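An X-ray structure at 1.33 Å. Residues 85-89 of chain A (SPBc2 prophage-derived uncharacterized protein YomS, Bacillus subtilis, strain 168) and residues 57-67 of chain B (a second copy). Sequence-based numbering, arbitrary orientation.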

# COMPACT_ATOMS: atom_id res chain seq x y z
N THR A 85 -23.09 5.35 -15.04
CA THR A 85 -22.12 5.91 -16.00
C THR A 85 -21.33 6.99 -15.26
O THR A 85 -21.71 7.38 -14.13
CB THR A 85 -22.84 6.40 -17.26
OG1 THR A 85 -21.84 6.70 -18.26
CG2 THR A 85 -23.75 7.58 -16.95
N ASN A 86 -20.33 7.52 -15.93
CA ASN A 86 -19.45 8.58 -15.39
C ASN A 86 -18.80 8.11 -14.08
O ASN A 86 -19.00 8.77 -13.02
CB ASN A 86 -20.18 9.91 -15.24
CG ASN A 86 -19.19 11.02 -14.93
OD1 ASN A 86 -18.01 10.86 -15.24
ND2 ASN A 86 -19.68 12.10 -14.35
N GLU A 87 -18.12 6.99 -14.16
CA GLU A 87 -17.43 6.45 -12.97
C GLU A 87 -16.06 5.94 -13.36
O GLU A 87 -15.87 5.40 -14.48
CB GLU A 87 -18.15 5.22 -12.38
CG GLU A 87 -19.44 5.53 -11.73
CD GLU A 87 -20.11 4.32 -11.11
OE1 GLU A 87 -19.95 3.21 -11.62
OE2 GLU A 87 -20.86 4.58 -10.15
N TYR A 88 -15.13 6.09 -12.41
CA TYR A 88 -13.82 5.42 -12.47
C TYR A 88 -13.81 4.27 -11.46
O TYR A 88 -14.21 4.46 -10.28
CB TYR A 88 -12.70 6.39 -12.10
CG TYR A 88 -12.43 7.44 -13.16
CD1 TYR A 88 -11.56 7.23 -14.22
CD2 TYR A 88 -12.99 8.68 -13.02
CE1 TYR A 88 -11.28 8.21 -15.16
CE2 TYR A 88 -12.72 9.68 -13.95
CZ TYR A 88 -11.88 9.46 -15.00
OH TYR A 88 -11.61 10.48 -15.88
N TRP A 89 -13.25 3.14 -11.89
CA TRP A 89 -13.07 1.97 -11.00
C TRP A 89 -11.62 1.54 -11.06
O TRP A 89 -11.06 1.35 -12.16
CB TRP A 89 -13.97 0.83 -11.45
CG TRP A 89 -15.41 1.07 -11.19
CD1 TRP A 89 -16.30 1.71 -12.00
CD2 TRP A 89 -16.15 0.66 -10.03
NE1 TRP A 89 -17.53 1.75 -11.40
CE2 TRP A 89 -17.45 1.12 -10.19
CE3 TRP A 89 -15.81 -0.04 -8.86
CZ2 TRP A 89 -18.46 0.87 -9.26
CZ3 TRP A 89 -16.79 -0.27 -7.92
CH2 TRP A 89 -18.11 0.15 -8.15
N TYR B 57 -12.16 16.85 -8.79
CA TYR B 57 -12.61 16.18 -10.03
C TYR B 57 -11.48 15.48 -10.76
O TYR B 57 -10.35 15.97 -10.91
CB TYR B 57 -13.29 17.14 -11.02
CG TYR B 57 -14.62 17.64 -10.56
CD1 TYR B 57 -15.71 16.81 -10.53
CD2 TYR B 57 -14.81 18.94 -10.14
CE1 TYR B 57 -16.97 17.24 -10.17
CE2 TYR B 57 -16.06 19.41 -9.81
CZ TYR B 57 -17.13 18.55 -9.77
OH TYR B 57 -18.38 19.01 -9.42
N ALA B 58 -11.83 14.33 -11.30
CA ALA B 58 -11.06 13.67 -12.38
C ALA B 58 -11.72 14.04 -13.70
O ALA B 58 -12.95 14.18 -13.73
CB ALA B 58 -11.10 12.17 -12.23
N VAL B 59 -10.92 14.27 -14.72
CA VAL B 59 -11.42 14.70 -16.04
C VAL B 59 -10.82 13.79 -17.10
O VAL B 59 -9.62 13.57 -17.13
CB VAL B 59 -11.07 16.17 -16.31
CG1 VAL B 59 -11.63 16.65 -17.62
CG2 VAL B 59 -11.57 17.06 -15.18
N ASP B 60 -11.65 13.29 -18.01
CA ASP B 60 -11.14 12.39 -19.07
C ASP B 60 -10.79 13.17 -20.33
O ASP B 60 -10.91 14.41 -20.36
CB ASP B 60 -12.14 11.25 -19.30
CG ASP B 60 -13.46 11.59 -19.98
OD1 ASP B 60 -13.61 12.73 -20.47
OD2 ASP B 60 -14.31 10.66 -20.03
N GLU B 61 -10.41 12.46 -21.37
CA GLU B 61 -9.92 13.09 -22.63
C GLU B 61 -11.05 13.86 -23.31
O GLU B 61 -10.72 14.73 -24.15
CB GLU B 61 -9.39 12.00 -23.59
CG GLU B 61 -8.12 11.36 -23.10
CD GLU B 61 -8.30 10.15 -22.16
OE1 GLU B 61 -9.42 9.99 -21.50
OE2 GLU B 61 -7.26 9.41 -21.97
N ASN B 62 -12.31 13.57 -23.00
CA ASN B 62 -13.46 14.29 -23.60
C ASN B 62 -13.96 15.44 -22.74
O ASN B 62 -14.90 16.14 -23.15
CB ASN B 62 -14.61 13.34 -23.84
CG ASN B 62 -14.25 12.26 -24.83
OD1 ASN B 62 -14.61 11.11 -24.59
ND2 ASN B 62 -13.53 12.62 -25.89
N GLY B 63 -13.35 15.68 -21.60
CA GLY B 63 -13.73 16.77 -20.67
C GLY B 63 -14.86 16.40 -19.72
O GLY B 63 -15.29 17.27 -18.96
N GLU B 64 -15.22 15.12 -19.60
CA GLU B 64 -16.25 14.74 -18.61
C GLU B 64 -15.61 14.81 -17.21
O GLU B 64 -14.51 14.27 -17.05
CB GLU B 64 -16.80 13.35 -18.91
CG GLU B 64 -17.92 12.97 -17.98
CD GLU B 64 -18.62 11.66 -18.30
OE1 GLU B 64 -17.93 10.67 -18.59
OE2 GLU B 64 -19.88 11.67 -18.36
N LYS B 65 -16.31 15.41 -16.27
CA LYS B 65 -15.86 15.58 -14.86
C LYS B 65 -16.52 14.52 -14.00
O LYS B 65 -17.72 14.28 -14.12
CB LYS B 65 -16.28 16.95 -14.32
CG LYS B 65 -15.59 18.08 -15.04
CD LYS B 65 -16.32 19.40 -14.84
CE LYS B 65 -16.43 19.85 -13.40
NZ LYS B 65 -17.05 21.23 -13.31
N THR B 66 -15.73 13.93 -13.13
CA THR B 66 -16.21 12.88 -12.20
C THR B 66 -15.71 13.23 -10.79
O THR B 66 -14.51 13.47 -10.60
CB THR B 66 -15.62 11.52 -12.58
OG1 THR B 66 -15.80 11.28 -13.99
CG2 THR B 66 -16.26 10.40 -11.78
N ALA B 67 -16.61 13.26 -9.81
CA ALA B 67 -16.22 13.58 -8.43
C ALA B 67 -15.13 12.61 -8.00
O ALA B 67 -15.27 11.38 -8.18
CB ALA B 67 -17.44 13.50 -7.56
O HOH W 1 -21.30 9.23 -18.88
O HOH W 2 -14.09 11.85 -15.93

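The most unusual feature of this contact is that a single asparagine, in a left-handed backbone conformation, makes both of its direct hydrogen bonds. N86(A) has phi/psi of 57/57, and its CA-to-CB bond points toward chain B. With chi1 at -170° (t) and chi2 at 23°, the carboxamide uses both of its ends on neighbouring residues. The hydroxyl OG1 of T66(B) donates to OD1 of N86(A) over 2.6 Å, and ND2 of N86(A) donates to the carbonyl O of K65(B) over 2.9 Å. The N-H...O angle of 167° in the second bond is close to linear. An amide suits this site because it offers an acceptor and a donor side by side, matching a hydroxyl and a backbone carbonyl.

The backbones approach most closely at the same place, with CA of N86(A) 6.3 Å from CA of T66(B). No backbone-to-backbone hydrogen bond links the two stretches, so side chains carry the direct bonding. Chain B supplies a hairpin. Its strands are joined by a reciprocal pair, N of A58(B) to O of T66(B) and N of T66(B) to O of A58(B), both 2.9 Å, and the N of D60(B) donates to O of E64(B) at 3.2 Å. A type I turn from D60(B) to G63(B) closes the loop, with G63(B) N bonded to D60(B) O at 3.0 Å. The side chain of D60(B) reinforces it: OD1 accepts from N of N62(B) and from N of E64(B), each at 3.0 Å. G63(B), at phi 85°, adopts a conformation that favours glycine.

Y88(A) is the other main contributor, covered over 94 Å² against 92 Å² for N86(A), within a total of 346 Å² summed over both sides. Its ring lies against A58(B), with CE2 of Y88(A) 3.4 Å from CB of A58(B), an apolar contact. CE2 of Y88(A) is also 3.5 Å from OG1 of T66(B); both approaches to the ring are oblique. The phenol oxygen lies beside the start of the turn, with OH of Y88(A) 3.5 Å from CB of D60(B).

Water 2 ties this tyrosine to the hairpin. It lies 2.8 Å from OH of Y88(A) and donates to O of E64(B) at 2.7 Å and to OG1 of T66(B) at 2.6 Å. The threonine hydroxyl therefore accepts from the water while donating to N86(A), which uses both of its capacities. Water 1 makes a separate bridge at the margin, donating to OG1 of T85(A) at 2.7 Å and to OE2 of E64(B) at 2.9 Å.

One close approach is not a bond: OD1 of N86(A) is 3.4 Å from OE1 of E64(B), but both atoms are acceptors. OE1 of E64(B) finds a hydrogen bond elsewhere in the structure. The CA-to-CB bond of E87(A) points away from the chain B stretch, and its OE1 instead accepts from NE1 of W89(A) at 2.8 Å.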